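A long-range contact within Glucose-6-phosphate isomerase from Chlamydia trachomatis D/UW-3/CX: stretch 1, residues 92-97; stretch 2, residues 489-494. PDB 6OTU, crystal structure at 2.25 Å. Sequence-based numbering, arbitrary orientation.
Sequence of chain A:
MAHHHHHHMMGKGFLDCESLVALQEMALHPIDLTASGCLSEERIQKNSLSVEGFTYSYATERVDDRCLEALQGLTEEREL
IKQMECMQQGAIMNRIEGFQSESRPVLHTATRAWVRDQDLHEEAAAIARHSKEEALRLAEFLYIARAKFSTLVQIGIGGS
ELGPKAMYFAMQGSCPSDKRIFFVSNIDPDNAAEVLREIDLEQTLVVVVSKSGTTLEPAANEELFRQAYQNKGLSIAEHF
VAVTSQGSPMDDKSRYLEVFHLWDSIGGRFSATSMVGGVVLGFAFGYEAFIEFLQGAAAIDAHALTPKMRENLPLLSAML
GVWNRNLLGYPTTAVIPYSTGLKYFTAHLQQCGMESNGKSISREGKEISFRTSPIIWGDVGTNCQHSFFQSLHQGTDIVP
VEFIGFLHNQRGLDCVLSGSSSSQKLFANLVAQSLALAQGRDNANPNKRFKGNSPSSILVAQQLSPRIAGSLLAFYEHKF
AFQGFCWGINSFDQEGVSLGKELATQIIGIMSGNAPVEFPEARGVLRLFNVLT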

ATOM      1  N   ILE A  92     -33.310  -7.076  -2.416  1.00 41.92           N
ATOM      2  CA  ILE A  92     -32.718  -6.067  -3.297  1.00 43.23           C
ATOM      3  C   ILE A  92     -31.984  -5.004  -2.479  1.00 43.66           C
ATOM      4  O   ILE A  92     -32.545  -3.948  -2.167  1.00 46.39           O
ATOM      5  CB  ILE A  92     -33.793  -5.419  -4.193  1.00 41.66           C
ATOM      6  CG1 ILE A  92     -34.666  -6.493  -4.847  1.00 40.29           C
ATOM      7  CG2 ILE A  92     -33.146  -4.526  -5.243  1.00 36.71           C
ATOM      8  CD1 ILE A  92     -33.974  -7.222  -5.988  1.00 38.39           C
ATOM      9  N   MET A  93     -30.719  -5.255  -2.146  1.00 38.06           N
ATOM     10  CA  MET A  93     -29.957  -4.295  -1.361  1.00 35.39           C
ATOM     11  C   MET A  93     -29.153  -3.318  -2.216  1.00 36.56           C
ATOM     12  O   MET A  93     -28.796  -2.237  -1.738  1.00 42.06           O
ATOM     13  CB  MET A  93     -29.021  -5.036  -0.393  1.00 34.10           C
ATOM     14  CG  MET A  93     -29.709  -6.124   0.441  1.00 38.38           C
ATOM     15  SD  MET A  93     -30.865  -5.475   1.679  1.00 43.26           S
ATOM     16  CE  MET A  93     -29.750  -4.513   2.715  1.00 39.74           C
ATOM     17  N   ASN A  94     -28.865  -3.658  -3.463  1.00 36.12           N
ATOM     18  CA  ASN A  94     -28.092  -2.781  -4.343  1.00 38.49           C
ATOM     19  C   ASN A  94     -29.089  -1.896  -5.084  1.00 40.97           C
ATOM     20  O   ASN A  94     -29.525  -2.214  -6.189  1.00 33.73           O
ATOM     21  CB  ASN A  94     -27.238  -3.621  -5.285  1.00 31.74           C
ATOM     22  CG  ASN A  94     -26.460  -2.796  -6.270  1.00 37.86           C
ATOM     23  OD1 ASN A  94     -26.429  -1.572  -6.183  1.00 40.51           O
ATOM     24  ND2 ASN A  94     -25.795  -3.468  -7.209  1.00 37.24           N
ATOM     25  N   ARG A  95     -29.477  -0.780  -4.470  1.00 32.83           N
ATOM     26  CA  ARG A  95     -30.390   0.125  -5.157  1.00 39.58           C
ATOM     27  C   ARG A  95     -30.423   1.471  -4.452  1.00 42.48           C
ATOM     28  O   ARG A  95     -30.136   1.579  -3.259  1.00 46.32           O
ATOM     29  CB  ARG A  95     -31.803  -0.453  -5.239  1.00 52.60           C
ATOM     30  CG  ARG A  95     -32.518  -0.534  -3.917  1.00 58.88           C
ATOM     31  CD  ARG A  95     -33.976  -0.944  -4.135  1.00 69.88           C
ATOM     32  NE  ARG A  95     -34.720  -0.008  -4.979  1.00 71.82           N
ATOM     33  CZ  ARG A  95     -35.780   0.681  -4.566  1.00 72.63           C
ATOM     34  NH1 ARG A  95     -36.215   0.536  -3.319  1.00 65.23           N
ATOM     35  NH2 ARG A  95     -36.408   1.509  -5.400  1.00 76.29           N
ATOM     36  N   ILE A  96     -30.794   2.496  -5.216  1.00 37.30           N
ATOM     37  CA  ILE A  96     -31.007   3.846  -4.710  1.00 35.20           C
ATOM     38  C   ILE A  96     -32.462   4.210  -4.987  1.00 36.42           C
ATOM     39  O   ILE A  96     -32.904   4.188  -6.144  1.00 51.55           O
ATOM     40  CB  ILE A  96     -30.050   4.861  -5.362  1.00 38.56           C
ATOM     41  CG1 ILE A  96     -28.585   4.538  -5.032  1.00 36.59           C
ATOM     42  CG2 ILE A  96     -30.396   6.273  -4.929  1.00 35.02           C
ATOM     43  CD1 ILE A  96     -28.254   4.616  -3.561  1.00 32.16           C
ATOM     44  N   GLU A  97     -33.215   4.517  -3.932  1.00 36.75           N
ATOM     45  CA  GLU A  97     -34.625   4.825  -4.103  1.00 38.48           C
ATOM     46  C   GLU A  97     -34.771   6.221  -4.681  1.00 43.13           C
ATOM     47  O   GLU A  97     -34.010   7.134  -4.344  1.00 49.14           O
ATOM     48  CB  GLU A  97     -35.377   4.719  -2.781  1.00 44.22           C
ATOM     49  N   ILE A 489     -25.863   3.757   3.421  1.00 32.71           N
ATOM     50  CA  ILE A 489     -25.440   4.013   2.061  1.00 39.65           C
ATOM     51  C   ILE A 489     -25.562   2.719   1.267  1.00 37.00           C
ATOM     52  O   ILE A 489     -25.817   1.652   1.817  1.00 36.08           O
ATOM     53  CB  ILE A 489     -23.990   4.564   2.011  1.00 32.17           C
ATOM     54  CG1 ILE A 489     -23.035   3.523   2.610  1.00 31.50           C
ATOM     55  CG2 ILE A 489     -23.902   5.868   2.757  1.00 32.41           C
ATOM     56  CD1 ILE A 489     -21.553   3.843   2.468  1.00 35.65           C
ATOM     57  N   ASN A 490     -25.380   2.807  -0.051  1.00 32.63           N
ATOM     58  CA  ASN A 490     -25.379   1.614  -0.899  1.00 36.04           C
ATOM     59  C   ASN A 490     -23.935   1.151  -1.061  1.00 40.87           C
ATOM     60  O   ASN A 490     -23.155   1.731  -1.828  1.00 31.84           O
ATOM     61  CB  ASN A 490     -26.052   1.878  -2.242  1.00 33.17           C
ATOM     62  CG  ASN A 490     -26.026   0.649  -3.168  1.00 40.29           C
ATOM     63  OD1 ASN A 490     -25.651  -0.447  -2.750  1.00 32.73           O
ATOM     64  ND2 ASN A 490     -26.419   0.841  -4.440  1.00 33.74           N
ATOM     65  N   SER A 491     -23.581   0.090  -0.333  1.00 33.30           N
ATOM     66  CA  SER A 491     -22.219  -0.428  -0.380  1.00 31.86           C
ATOM     67  C   SER A 491     -21.903  -1.184  -1.665  1.00 32.12           C
ATOM     68  O   SER A 491     -20.757  -1.594  -1.835  1.00 37.38           O
ATOM     69  CB  SER A 491     -21.964  -1.372   0.805  1.00 35.19           C
ATOM     70  OG  SER A 491     -22.141  -0.738   2.061  1.00 33.38           O
ATOM     71  N   PHE A 492     -22.862  -1.418  -2.561  1.00 34.21           N
ATOM     72  CA  PHE A 492     -22.686  -2.481  -3.535  1.00 35.21           C
ATOM     73  C   PHE A 492     -22.697  -2.021  -4.982  1.00 32.01           C
ATOM     74  O   PHE A 492     -22.635  -2.872  -5.878  1.00 37.26           O
ATOM     75  CB  PHE A 492     -23.746  -3.573  -3.300  1.00 36.54           C
ATOM     76  CG  PHE A 492     -23.792  -4.047  -1.874  1.00 33.78           C
ATOM     77  CD1 PHE A 492     -22.726  -4.780  -1.334  1.00 33.07           C
ATOM     78  CD2 PHE A 492     -24.865  -3.719  -1.051  1.00 33.83           C
ATOM     79  CE1 PHE A 492     -22.746  -5.201  -0.003  1.00 37.21           C
ATOM     80  CE2 PHE A 492     -24.890  -4.128   0.290  1.00 40.37           C
ATOM     81  CZ  PHE A 492     -23.830  -4.869   0.817  1.00 31.49           C
ATOM     82  N   ASP A 493     -22.743  -0.720  -5.250  1.00 39.67           N
ATOM     83  CA  ASP A 493     -22.472  -0.223  -6.594  1.00 32.70           C
ATOM     84  C   ASP A 493     -21.194   0.621  -6.580  1.00 33.24           C
ATOM     85  O   ASP A 493     -20.477   0.703  -5.572  1.00 38.59           O
ATOM     86  CB  ASP A 493     -23.686   0.538  -7.161  1.00 33.51           C
ATOM     87  CG  ASP A 493     -24.062   1.760  -6.338  1.00 44.58           C
ATOM     88  OD1 ASP A 493     -23.436   1.988  -5.266  1.00 42.00           O
ATOM     89  OD2 ASP A 493     -24.996   2.479  -6.773  1.00 34.30           O
ATOM     90  N   GLN A 494     -20.888   1.236  -7.724  1.00 35.20           N
ATOM     91  CA  GLN A 494     -19.599   1.905  -7.869  1.00 35.38           C
ATOM     92  C   GLN A 494     -19.630   2.865  -9.051  1.00 37.04           C
ATOM     93  O   GLN A 494     -18.926   2.682 -10.047  1.00 36.61           O
ATOM     94  CB  GLN A 494     -18.467   0.872  -7.995  1.00 32.12           C
ATOM     95  CG  GLN A 494     -18.619  -0.194  -9.084  1.00 32.50           C
ATOM     96  CD  GLN A 494     -19.609  -1.292  -8.759  1.00 38.37           C
ATOM     97  OE1 GLN A 494     -19.606  -1.855  -7.665  1.00 33.94           O
ATOM     98  NE2 GLN A 494     -20.479  -1.604  -9.720  1.00 40.12           N
TER

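Neither stretch forms a regular helix or strand, so no ladder of backbone hydrogen bonds sets their register. The two loops approach most closely, by CA positions, at Asn-94 and Phe-492, where the CA atoms lie 5.5 Å apart. Residues nearly four hundred positions distant in sequence thus meet in a small contact that buries 278 Å², both sides summed, and its one hydrogen bond between the stretches runs from side chain to side chain.

Stretch 2 opens with Ile-489, whose CA-to-CB bond points away from the other loop and which takes no part in the contact. The next residue, Asn-490, is the polar centre. Its CA-to-CB bond points toward stretch 1, and a t rotamer at chi1 (178°) extends the amide in that direction. Asn-490 ND2 donates to Asn-94 OD1 at 3.0 Å with an N-H...acceptor angle of 173°, a short and nearly linear bond. Asn-94 also has a t rotamer (177°); its CA-to-CB bond runs sideways, but the end of the side chain comes nearer and so presents the carbonyl oxygen to the donor. Both residues are buried, so the bond pairs two polar groups that have little access to solvent.

The other half of the Asn-490 amide works within its own stretch. Its OD1 accepts from Phe-492 N at 3.0 Å and 158°, which ties the side chain back to the loop while ND2 reaches across. Not every polar approach here is a bond: Arg-95 N lies 3.5 Å from Asn-490 ND2, but both are donors. Arg-95 N instead makes a weak hydrogen bond to Met-93 O at 3.2 Å, a local turn within stretch 1. The aliphatic part of Asn-490 is used as well, since Ile-96 CD1 packs 3.8 Å from Asn-490 CB.

Ser-491 has its CA-to-CB bond directed sideways and covers no surface of stretch 1. Phe-492, by contrast, points toward it. The CB atoms of Asn-94 and Phe-492 are 4.0 Å apart, consistent with the close backbone approach at this point. Farther out, Met-93 CB meets Phe-492 CE2 at 4.3 Å, an apolar contact, while Met-93 O sits at the edge of the ring, near its plane, 4.3 Å from Phe-492 CD2. Although Asn-94 ND2 comes within 3.5 Å of Phe-492 O, the angle is too poor for a hydrogen bond; that nitrogen is satisfied elsewhere in the structure.

Asp-493 also points toward stretch 1, with a p rotamer (61°). Its CB lies 3.6 Å from Asn-94 OD1, so the oxygen that accepts from Asn-490 also rests against the aspartate's methylene. The carboxylate comes only loosely near the isoleucine, with Asp-493 OD2 4.5 Å from Ile-96 CG1. Gln-494 then leaves the contact: its side chain stays at least 6.2 Å from stretch 1, and the residue occupies the N-cap position immediately before a helix.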